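PDB 4DZI: putative TIM-barrel metal-dependent hydrolase from Mycobacterium avium subsp. paratuberculosis S397, which is probably a metal-dependent hydrolase of the amidohydrolase family, of unestablished substrate, with a two-metal site occupied here by cadmium ions. Local coordinates for residues A189-P198 against V225-G235; P285-S296 against N327-D337. One frame throughout, in Å; residues are numbered along the deposited sequence.

Contact 1 (A189-P198 against V225-G235). With CD (cadmium ion), chain Q.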
loop_
_atom_site.group_PDB
_atom_site.type_symbol
_atom_site.label_atom_id
_atom_site.label_comp_id
_atom_site.label_asym_id
_atom_site.label_seq_id
_atom_site.Cartn_x
_atom_site.Cartn_y
_atom_site.Cartn_z
ATOM N N ALA C 189 -0.011 26.509 21.608
ATOM C CA ALA C 189 -0.539 25.365 20.843
ATOM C C ALA C 189 -0.651 24.112 21.709
ATOM O O ALA C 189 0.251 23.816 22.495
ATOM C CB ALA C 189 0.352 25.093 19.632
ATOM N N LYS C 190 -1.727 23.364 21.506
ATOM C CA LYS C 190 -2.012 22.158 22.272
ATOM C C LYS C 190 -1.955 20.900 21.386
ATOM O O LYS C 190 -2.061 19.765 21.888
ATOM C CB LYS C 190 -3.393 22.254 22.942
ATOM C CG LYS C 190 -3.548 23.448 23.880
ATOM C CD LYS C 190 -2.515 23.434 24.977
ATOM C CE LYS C 190 -2.906 24.424 26.095
ATOM N NZ LYS C 190 -2.950 25.832 25.605
ATOM N N LEU C 191 -1.854 21.131 20.081
ATOM C CA LEU C 191 -1.802 20.034 19.079
ATOM C C LEU C 191 -1.027 20.613 17.900
ATOM O O LEU C 191 -1.231 21.796 17.555
ATOM C CB LEU C 191 -3.223 19.626 18.623
ATOM C CG LEU C 191 -3.343 18.598 17.478
ATOM C CD1 LEU C 191 -2.774 17.232 17.869
ATOM C CD2 LEU C 191 -4.802 18.454 17.078
ATOM N N VAL C 192 -0.095 19.851 17.312
ATOM C CA VAL C 192 0.564 20.334 16.099
ATOM C C VAL C 192 0.340 19.295 14.994
ATOM O O VAL C 192 0.238 18.096 15.285
ATOM C CB VAL C 192 2.080 20.571 16.277
ATOM C CG1 VAL C 192 2.344 21.466 17.483
ATOM C CG2 VAL C 192 2.803 19.240 16.422
ATOM N N LEU C 193 0.298 19.741 13.750
ATOM C CA LEU C 193 0.130 18.802 12.632
ATOM C C LEU C 193 1.462 18.595 11.933
ATOM O O LEU C 193 2.115 19.557 11.545
ATOM C CB LEU C 193 -0.855 19.369 11.598
ATOM C CG LEU C 193 -2.222 19.655 12.192
ATOM C CD1 LEU C 193 -3.105 20.188 11.056
ATOM C CD2 LEU C 193 -2.839 18.406 12.810
ATOM N N VAL C 194 1.870 17.341 11.756
ATOM C CA VAL C 194 2.986 17.045 10.884
ATOM C C VAL C 194 2.395 16.240 9.741
ATOM O O VAL C 194 1.487 15.439 9.964
ATOM C CB VAL C 194 4.060 16.219 11.635
ATOM C CG1 VAL C 194 5.125 15.665 10.669
ATOM C CG2 VAL C 194 4.755 17.090 12.698
ATOM N N ARG C 195 2.860 16.502 8.526
ATOM C CA ARG C 195 2.245 15.850 7.387
ATOM C C ARG C 195 2.550 14.335 7.368
ATOM O O ARG C 195 3.687 13.936 7.559
ATOM C CB ARG C 195 2.721 16.503 6.101
ATOM C CG ARG C 195 1.975 15.971 4.872
ATOM C CD ARG C 195 2.295 16.787 3.619
ATOM N NE ARG C 195 3.738 16.772 3.366
ATOM C CZ ARG C 195 4.307 16.395 2.226
ATOM N NH1 ARG C 195 3.576 15.981 1.184
ATOM N NH2 ARG C 195 5.637 16.457 2.113
ATOM N N PRO C 196 1.532 13.501 7.105
ATOM C CA PRO C 196 1.786 12.033 7.059
ATOM C C PRO C 196 2.414 11.667 5.713
ATOM O O PRO C 196 1.739 11.190 4.811
ATOM C CB PRO C 196 0.385 11.410 7.195
ATOM C CG PRO C 196 -0.560 12.502 6.734
ATOM C CD PRO C 196 0.098 13.815 7.135
ATOM N N ALA C 197 3.703 11.933 5.592
ATOM C CA ALA C 197 4.385 11.793 4.311
ATOM C C ALA C 197 5.873 11.763 4.614
ATOM O O ALA C 197 6.316 12.196 5.686
ATOM C CB ALA C 197 4.099 13.024 3.419
ATOM N N PRO C 198 6.657 11.285 3.661
ATOM C CA PRO C 198 8.119 11.433 3.769
ATOM C C PRO C 198 8.518 12.879 4.045
ATOM O O PRO C 198 7.903 13.816 3.521
ATOM C CB PRO C 198 8.601 10.997 2.380
ATOM C CG PRO C 198 7.555 10.021 1.921
ATOM C CD PRO C 198 6.246 10.646 2.396
ATOM N N VAL C 225 2.326 17.805 24.201
ATOM C CA VAL C 225 1.559 18.197 23.020
ATOM C C VAL C 225 1.649 17.093 21.946
ATOM O O VAL C 225 2.759 16.760 21.469
ATOM C CB VAL C 225 2.094 19.540 22.460
ATOM C CG1 VAL C 225 1.586 19.794 21.039
ATOM C CG2 VAL C 225 1.704 20.693 23.393
ATOM N N PRO C 226 0.487 16.520 21.558
ATOM C CA PRO C 226 0.522 15.456 20.547
ATOM C C PRO C 226 0.874 15.950 19.154
ATOM O O PRO C 226 0.666 17.113 18.820
ATOM C CB PRO C 226 -0.912 14.895 20.551
ATOM C CG PRO C 226 -1.634 15.555 21.670
ATOM C CD PRO C 226 -0.873 16.786 22.060
ATOM N N VAL C 227 1.393 15.042 18.334
ATOM C CA VAL C 227 1.521 15.295 16.913
ATOM C C VAL C 227 0.277 14.723 16.253
ATOM O O VAL C 227 -0.117 13.578 16.512
ATOM C CB VAL C 227 2.802 14.659 16.315
ATOM C CG1 VAL C 227 2.930 13.182 16.700
ATOM C CG2 VAL C 227 2.841 14.875 14.801
ATOM N N GLY C 228 -0.353 15.517 15.394
ATOM C CA GLY C 228 -1.500 14.995 14.660
ATOM C C GLY C 228 -1.125 14.781 13.212
ATOM O O GLY C 228 -0.345 15.543 12.649
ATOM N N PHE C 229 -1.667 13.699 12.634
ATOM C CA PHE C 229 -1.450 13.354 11.234
ATOM C C PHE C 229 -2.805 13.354 10.531
ATOM O O PHE C 229 -3.630 12.454 10.732
ATOM C CB PHE C 229 -0.827 11.935 11.099
ATOM C CG PHE C 229 0.584 11.851 11.620
ATOM C CD1 PHE C 229 1.620 12.470 10.946
ATOM C CD2 PHE C 229 0.861 11.183 12.807
ATOM C CE1 PHE C 229 2.925 12.410 11.440
ATOM C CE2 PHE C 229 2.173 11.130 13.312
ATOM C CZ PHE C 229 3.199 11.747 12.624
ATOM N N HIS C 230 -3.050 14.381 9.727
ATOM C CA HIS C 230 -4.332 14.509 9.035
ATOM C C HIS C 230 -4.148 14.253 7.592
ATOM O O HIS C 230 -3.131 14.666 7.029
ATOM C CB HIS C 230 -4.856 15.953 9.177
ATOM C CG HIS C 230 -6.249 16.155 8.589
ATOM N ND1 HIS C 230 -6.485 16.317 7.257
ATOM C CD2 HIS C 230 -7.493 16.152 9.206
ATOM C CE1 HIS C 230 -7.808 16.429 7.045
ATOM N NE2 HIS C 230 -8.430 16.314 8.224
ATOM N N LEU C 231 -5.131 13.585 6.990
ATOM C CA LEU C 231 -5.157 13.368 5.540
ATOM C C LEU C 231 -4.657 14.597 4.772
ATOM O O LEU C 231 -5.168 15.701 4.956
ATOM C CB LEU C 231 -6.602 13.089 5.117
ATOM C CG LEU C 231 -6.747 12.546 3.709
ATOM C CD1 LEU C 231 -6.133 11.141 3.614
ATOM C CD2 LEU C 231 -8.228 12.523 3.321
ATOM N N SER C 232 -3.730 14.384 3.828
ATOM C CA SER C 232 -3.053 15.506 3.155
ATOM C C SER C 232 -2.748 15.100 1.726
ATOM O O SER C 232 -2.952 13.936 1.360
ATOM C CB SER C 232 -1.700 15.789 3.838
ATOM O OG SER C 232 -1.861 16.204 5.215
ATOM N N ASP C 233 -2.207 16.031 0.933
ATOM C CA ASP C 233 -1.443 15.572 -0.242
ATOM C C ASP C 233 -0.107 15.074 0.263
ATOM O O ASP C 233 0.768 15.845 0.618
ATOM C CB ASP C 233 -1.207 16.713 -1.242
ATOM C CG ASP C 233 -0.545 16.231 -2.519
ATOM O OD1 ASP C 233 -0.093 15.063 -2.568
ATOM O OD2 ASP C 233 -0.485 17.010 -3.488
ATOM N N SER C 234 0.065 13.748 0.296
ATOM C CA SER C 234 1.261 13.127 0.816
ATOM C C SER C 234 2.165 12.620 -0.311
ATOM O O SER C 234 3.152 11.940 -0.033
ATOM C CB SER C 234 0.872 11.948 1.719
ATOM O OG SER C 234 0.308 12.405 2.963
ATOM N N GLY C 235 1.831 13.006 -1.529
ATOM C CA GLY C 235 2.632 12.620 -2.709
ATOM C C GLY C 235 2.353 11.208 -3.170
ATOM O O GLY C 235 3.117 10.682 -4.010
HETATM CD CD CD Q . -10.770 16.487 8.449
HETATM O O HOH W 1 -1.214 16.487 9.582
#
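Arg195 has CG trans to its backbone N (chi1 -173°) and then bends at chi3 (58°). This takes the side chain past Ser232 CB and sets the guanidinium beside the carbonyl of Asp233. Arg195 NH1 donates to Asp233 O at 2.9 Å, within the guanidinium plane and on a lone pair of the carbonyl. Ala197 CB lies over the centre of one guanidinium face. NH1 has a second partner in the carboxylate of Glu130, a salt bridge.

Ser234 OG is turned beside its own backbone N (chi1 -72°). From there Ser234 OG donates to Pro196 O at 2.6 Å from above the carbonyl plane, away from the lone pairs. Pro196 centres an inverse gamma turn, and Pro196 CD rests 3.3 Å from His230 O.

Further back the two segments run as parallel strands, 192-193 and 227-230. Val192 N, Gly228 N and Val194 N donate in turn to Pro226 O, Val192 O and Gly228 O. Leu191 CD1 and Leu193 CD2 both pack on the Gly228 backbone. Val227 CG2 meets Val194 CG2 at 3.6 Å and also sits over one face of the Phe229 ring, toward its rim. Water 1 then joins Val194 O to His230 N, where the strands part.

His230 NE2 binds a cadmium ion at 2.4 Å. The two strands and helix 214-223 form a beta-alpha-beta unit of the TIM barrel, with a metal ligand at the C-terminal end of a strand, as in other amidohydrolases.

Contact 2 (P285-S296 against N327-D337). With CD (cadmium ion), chain Q; CD (cadmium ion), chain P.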
loop_
_atom_site.group_PDB
_atom_site.type_symbol
_atom_site.label_atom_id
_atom_site.label_comp_id
_atom_site.label_asym_id
_atom_site.label_seq_id
_atom_site.Cartn_x
_atom_site.Cartn_y
_atom_site.Cartn_z
ATOM N N PRO C 285 8.990 7.985 24.674
ATOM C CA PRO C 285 7.858 7.161 25.095
ATOM C C PRO C 285 6.657 7.971 25.552
ATOM O O PRO C 285 5.554 7.453 25.565
ATOM C CB PRO C 285 8.425 6.321 26.255
ATOM C CG PRO C 285 9.669 7.041 26.678
ATOM C CD PRO C 285 10.211 7.731 25.465
ATOM N N LYS C 286 6.872 9.244 25.893
ATOM C CA LYS C 286 5.749 10.128 26.274
ATOM C C LYS C 286 5.034 10.756 25.069
ATOM O O LYS C 286 3.975 11.368 25.252
ATOM C CB LYS C 286 6.197 11.255 27.235
ATOM C CG LYS C 286 6.856 10.794 28.534
ATOM C CD LYS C 286 6.886 11.959 29.515
ATOM C CE LYS C 286 8.090 11.919 30.440
ATOM N NZ LYS C 286 7.996 10.776 31.381
ATOM N N LEU C 287 5.621 10.648 23.873
ATOM C CA LEU C 287 5.055 11.288 22.664
ATOM C C LEU C 287 3.698 10.694 22.336
ATOM O O LEU C 287 3.538 9.473 22.308
ATOM C CB LEU C 287 5.983 11.140 21.467
ATOM C CG LEU C 287 5.523 11.887 20.201
ATOM C CD1 LEU C 287 5.621 13.408 20.386
ATOM C CD2 LEU C 287 6.419 11.497 19.021
ATOM N N LYS C 288 2.702 11.566 22.128
ATOM C CA LYS C 288 1.361 11.148 21.766
ATOM C C LYS C 288 1.129 11.501 20.310
ATOM O O LYS C 288 1.610 12.523 19.821
ATOM C CB LYS C 288 0.328 11.818 22.671
ATOM C CG LYS C 288 0.460 11.399 24.141
ATOM C CD LYS C 288 -0.456 12.254 25.022
ATOM C CE LYS C 288 0.165 13.643 25.135
ATOM N NZ LYS C 288 -0.788 14.702 25.590
ATOM N N ALA C 289 0.455 10.607 19.594
ATOM C CA ALA C 289 0.118 10.887 18.210
ATOM C C ALA C 289 -1.347 10.611 17.947
ATOM O O ALA C 289 -1.994 9.763 18.602
ATOM C CB ALA C 289 0.972 10.035 17.272
ATOM N N VAL C 290 -1.898 11.299 16.956
ATOM C CA VAL C 290 -3.315 11.085 16.635
ATOM C C VAL C 290 -3.467 11.087 15.118
ATOM O O VAL C 290 -2.921 11.937 14.435
ATOM C CB VAL C 290 -4.289 12.132 17.282
ATOM C CG1 VAL C 290 -3.899 13.572 16.910
ATOM C CG2 VAL C 290 -5.751 11.840 16.889
ATOM N N SER C 291 -4.248 10.123 14.612
ATOM C CA SER C 291 -4.573 10.026 13.179
ATOM C C SER C 291 -5.953 10.607 12.940
ATOM O O SER C 291 -6.919 10.174 13.579
ATOM C CB SER C 291 -4.539 8.540 12.768
ATOM O OG SER C 291 -5.114 8.368 11.478
ATOM N N ILE C 292 -6.044 11.613 12.069
ATOM C CA ILE C 292 -7.332 12.267 11.792
ATOM C C ILE C 292 -7.689 12.186 10.298
ATOM O O ILE C 292 -6.881 12.549 9.437
ATOM C CB ILE C 292 -7.271 13.755 12.235
ATOM C CG1 ILE C 292 -6.689 13.878 13.660
ATOM C CG2 ILE C 292 -8.655 14.409 12.116
ATOM C CD1 ILE C 292 -6.507 15.312 14.146
ATOM N N GLU C 293 -8.909 11.733 10.021
ATOM C CA GLU C 293 -9.444 11.612 8.646
ATOM C C GLU C 293 -8.651 10.663 7.774
ATOM O O GLU C 293 -8.648 10.795 6.551
ATOM C CB GLU C 293 -9.639 12.987 7.938
ATOM C CG GLU C 293 -10.794 12.911 6.912
ATOM C CD GLU C 293 -11.084 14.170 6.127
ATOM O OE1 GLU C 293 -11.620 14.040 5.012
ATOM O OE2 GLU C 293 -10.767 15.280 6.605
ATOM N N ASN C 294 -8.026 9.679 8.404
ATOM C CA ASN C 294 -7.321 8.668 7.606
ATOM C C ASN C 294 -7.998 7.293 7.660
ATOM O O ASN C 294 -7.462 6.321 7.076
ATOM C CB ASN C 294 -5.905 8.559 8.151
ATOM C CG ASN C 294 -5.177 9.896 8.113
ATOM O OD1 ASN C 294 -5.174 10.567 7.091
ATOM N ND2 ASN C 294 -4.591 10.289 9.250
ATOM N N GLY C 295 -9.144 7.187 8.360
ATOM C CA GLY C 295 -9.828 5.892 8.626
ATOM C C GLY C 295 -9.096 5.139 9.737
ATOM O O GLY C 295 -8.094 5.605 10.244
ATOM N N SER C 296 -9.561 3.930 10.046
ATOM C CA SER C 296 -8.892 3.095 11.026
ATOM C C SER C 296 -8.611 1.743 10.403
ATOM O O SER C 296 -8.017 0.905 11.045
ATOM C CB SER C 296 -9.756 2.899 12.297
ATOM O OG SER C 296 -10.976 2.205 12.028
ATOM N N ASN C 327 -0.407 2.105 22.851
ATOM C CA ASN C 327 -0.155 3.027 23.953
ATOM C C ASN C 327 -0.067 4.492 23.539
ATOM O O ASN C 327 -0.553 5.356 24.262
ATOM C CB ASN C 327 1.160 2.684 24.643
ATOM C CG ASN C 327 1.372 3.483 25.915
ATOM O OD1 ASN C 327 0.665 3.280 26.906
ATOM N ND2 ASN C 327 2.348 4.387 25.900
ATOM N N ASN C 328 0.544 4.768 22.385
ATOM C CA ASN C 328 0.889 6.139 22.041
ATOM C C ASN C 328 0.014 6.808 20.987
ATOM O O ASN C 328 0.215 7.980 20.709
ATOM C CB ASN C 328 2.342 6.221 21.598
ATOM C CG ASN C 328 3.301 5.874 22.715
ATOM O OD1 ASN C 328 3.409 4.703 23.108
ATOM N ND2 ASN C 328 4.007 6.884 23.233
ATOM N N VAL C 329 -0.900 6.053 20.369
ATOM C CA VAL C 329 -1.617 6.534 19.177
ATOM C C VAL C 329 -3.130 6.468 19.385
ATOM O O VAL C 329 -3.709 5.443 19.749
ATOM C CB VAL C 329 -1.231 5.741 17.902
ATOM C CG1 VAL C 329 -1.951 6.260 16.645
ATOM C CG2 VAL C 329 0.296 5.757 17.718
ATOM N N TRP C 330 -3.781 7.607 19.135
ATOM C CA TRP C 330 -5.210 7.686 19.097
ATOM C C TRP C 330 -5.663 7.764 17.657
ATOM O O TRP C 330 -4.985 8.329 16.819
ATOM C CB TRP C 330 -5.639 8.984 19.809
ATOM C CG TRP C 330 -5.641 8.958 21.326
ATOM C CD1 TRP C 330 -6.746 8.945 22.174
ATOM C CD2 TRP C 330 -4.483 9.031 22.217
ATOM N NE1 TRP C 330 -6.344 8.968 23.478
ATOM C CE2 TRP C 330 -5.004 9.015 23.569
ATOM C CE3 TRP C 330 -3.109 9.070 22.024
ATOM C CZ2 TRP C 330 -4.166 9.058 24.683
ATOM C CZ3 TRP C 330 -2.277 9.097 23.141
ATOM C CH2 TRP C 330 -2.800 9.109 24.445
ATOM N N ILE C 331 -6.850 7.254 17.393
ATOM C CA ILE C 331 -7.358 7.191 16.019
ATOM C C ILE C 331 -8.799 7.682 15.909
ATOM O O ILE C 331 -9.694 7.173 16.601
ATOM C CB ILE C 331 -7.297 5.744 15.517
ATOM C CG1 ILE C 331 -5.837 5.284 15.471
ATOM C CG2 ILE C 331 -7.929 5.662 14.124
ATOM C CD1 ILE C 331 -5.697 3.809 15.168
ATOM N N ALA C 332 -9.034 8.673 15.040
ATOM C CA ALA C 332 -10.401 9.031 14.651
ATOM C C ALA C 332 -10.801 8.165 13.458
ATOM O O ALA C 332 -10.291 8.368 12.356
ATOM C CB ALA C 332 -10.477 10.510 14.240
ATOM N N PRO C 333 -11.702 7.211 13.658
ATOM C CA PRO C 333 -12.068 6.320 12.550
ATOM C C PRO C 333 -13.016 6.976 11.544
ATOM O O PRO C 333 -13.617 8.048 11.791
ATOM C CB PRO C 333 -12.817 5.184 13.266
ATOM C CG PRO C 333 -13.513 5.925 14.419
ATOM C CD PRO C 333 -12.413 6.857 14.902
ATOM N N TYR C 334 -13.184 6.325 10.394
ATOM C CA TYR C 334 -14.256 6.729 9.491
ATOM C C TYR C 334 -15.580 6.176 10.051
ATOM O O TYR C 334 -15.602 5.167 10.776
ATOM C CB TYR C 334 -14.008 6.246 8.027
ATOM C CG TYR C 334 -12.961 7.016 7.200
ATOM C CD1 TYR C 334 -12.762 8.391 7.353
ATOM C CD2 TYR C 334 -12.201 6.366 6.213
ATOM C CE1 TYR C 334 -11.823 9.079 6.579
ATOM C CE2 TYR C 334 -11.267 7.052 5.443
ATOM C CZ TYR C 334 -11.063 8.410 5.626
ATOM O OH TYR C 334 -10.105 9.111 4.846
ATOM N N TYR C 335 -16.682 6.855 9.719
ATOM C CA TYR C 335 -18.019 6.526 10.275
ATOM C C TYR C 335 -18.464 5.097 10.036
ATOM O O TYR C 335 -19.201 4.550 10.851
ATOM C CB TYR C 335 -19.092 7.493 9.744
ATOM C CG TYR C 335 -18.498 8.838 9.486
ATOM C CD1 TYR C 335 -17.830 9.520 10.505
ATOM C CD2 TYR C 335 -18.527 9.405 8.220
ATOM C CE1 TYR C 335 -17.245 10.750 10.276
ATOM C CE2 TYR C 335 -17.936 10.630 7.977
ATOM C CZ TYR C 335 -17.301 11.299 9.004
ATOM O OH TYR C 335 -16.713 12.520 8.763
ATOM N N GLU C 336 -18.019 4.498 8.932
ATOM C CA GLU C 336 -18.447 3.144 8.539
ATOM C C GLU C 336 -17.549 2.032 9.031
ATOM O O GLU C 336 -17.841 0.858 8.859
ATOM C CB GLU C 336 -18.593 3.054 7.009
ATOM C CG GLU C 336 -19.829 3.744 6.454
ATOM C CD GLU C 336 -21.127 3.073 6.884
ATOM O OE1 GLU C 336 -21.984 3.772 7.456
ATOM O OE2 GLU C 336 -21.299 1.852 6.661
ATOM N N ASP C 337 -16.446 2.399 9.670
ATOM C CA ASP C 337 -15.545 1.412 10.222
ATOM C C ASP C 337 -16.222 0.517 11.281
ATOM O O ASP C 337 -17.159 0.926 11.970
ATOM C CB ASP C 337 -14.316 2.112 10.825
ATOM C CG ASP C 337 -13.451 2.798 9.795
ATOM O OD1 ASP C 337 -13.675 2.647 8.564
ATOM O OD2 ASP C 337 -12.498 3.499 10.213
HETATM CD CD CD Q . -10.770 16.487 8.449
HETATM CD CD CD P . -12.311 16.317 4.957
HETATM O O HOH W 2 -7.727 8.330 11.131
HETATM O O HOH W 3 -11.813 11.761 3.532
HETATM O O HOH W 4 -10.854 8.963 9.761
HETATM O O HOH W 5 -11.087 3.122 7.546
HETATM O O HOH W 6 -10.143 16.815 3.850
#
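Tyr334 lays a ring face on Gly295. Gly295 N lies over the centre of that face. Gly295 CA makes a CH-pi contact, 3.6 Å from the centroid of the Tyr334 ring. Glu293 CG meets the ring edge in plane. Tyr334 OH makes a weak hydrogen bond to Glu293 O. These ring contacts apply to one of two conformers of Tyr334 and may be lost in the other.

Trp330 has Ala289 O near its plane, at the edge. Lys288 crosses the ring obliquely, with Lys288 CG 3.7 Å from Trp330 CZ3. The Lys288 amine goes on to backbone carbonyls of Leu392, Gly394 and Gly224.

Asn328 uses both hydrogens of its amide. Asn328 ND2 donates to Leu287 O at 2.8 Å in a nearly straight bond. Asn328 ND2 also donates to Pro285 O at 2.9 Å, from above that carbonyl's plane. Both acceptors lie close to the amide plane, which fixes its rotation.

Between these ends, strands 289-292 and 329-331 pair in parallel as neighbours in the TIM-barrel sheet. Four backbone bonds alternate from Asn328 O to Ala332 N. Glu293 follows its strand and carries the metal site: OE2 bridges the two cadmium ions, and Glu293 OE1 also binds one of them at 2.4 Å.

Ser296 OG stands between its backbone N and carbonyl carbon (chi1 63°). Ser296 OG donates to Asp337 OD2 at 2.7 Å, from above the carboxylate plane. Ser296 N donates to Asp337 OD2 at 3.0 Å on the syn side, tilted out of the carboxylate plane. Tyr334 N is a third donor to Asp337 OD2, from well above the plane.

Both segments of contact 1 come before those of contact 2 in the sequence. The contacts lie about 11 Å apart, centre to centre. Both belong to one parallel sheet, in the order 192-193, 227-230, 289-292, 329-331, so strand order follows chain order. The inner strands 227-230 and 289-292 join the contacts directly: Phe229 N lies 2.8 Å from Val290 O, a probable hydrogen bond. Asn294 ND2 probably bonds Phe229 O as well. Helix 266-277 packs against both contacts. Each contact supplies a ligand to the same cadmium ion, His230 from contact 1 and Glu293 from contact 2. Asp13, His15 and Asp356 complete its protein ligands, so these neighbouring strands help build the bimetal site.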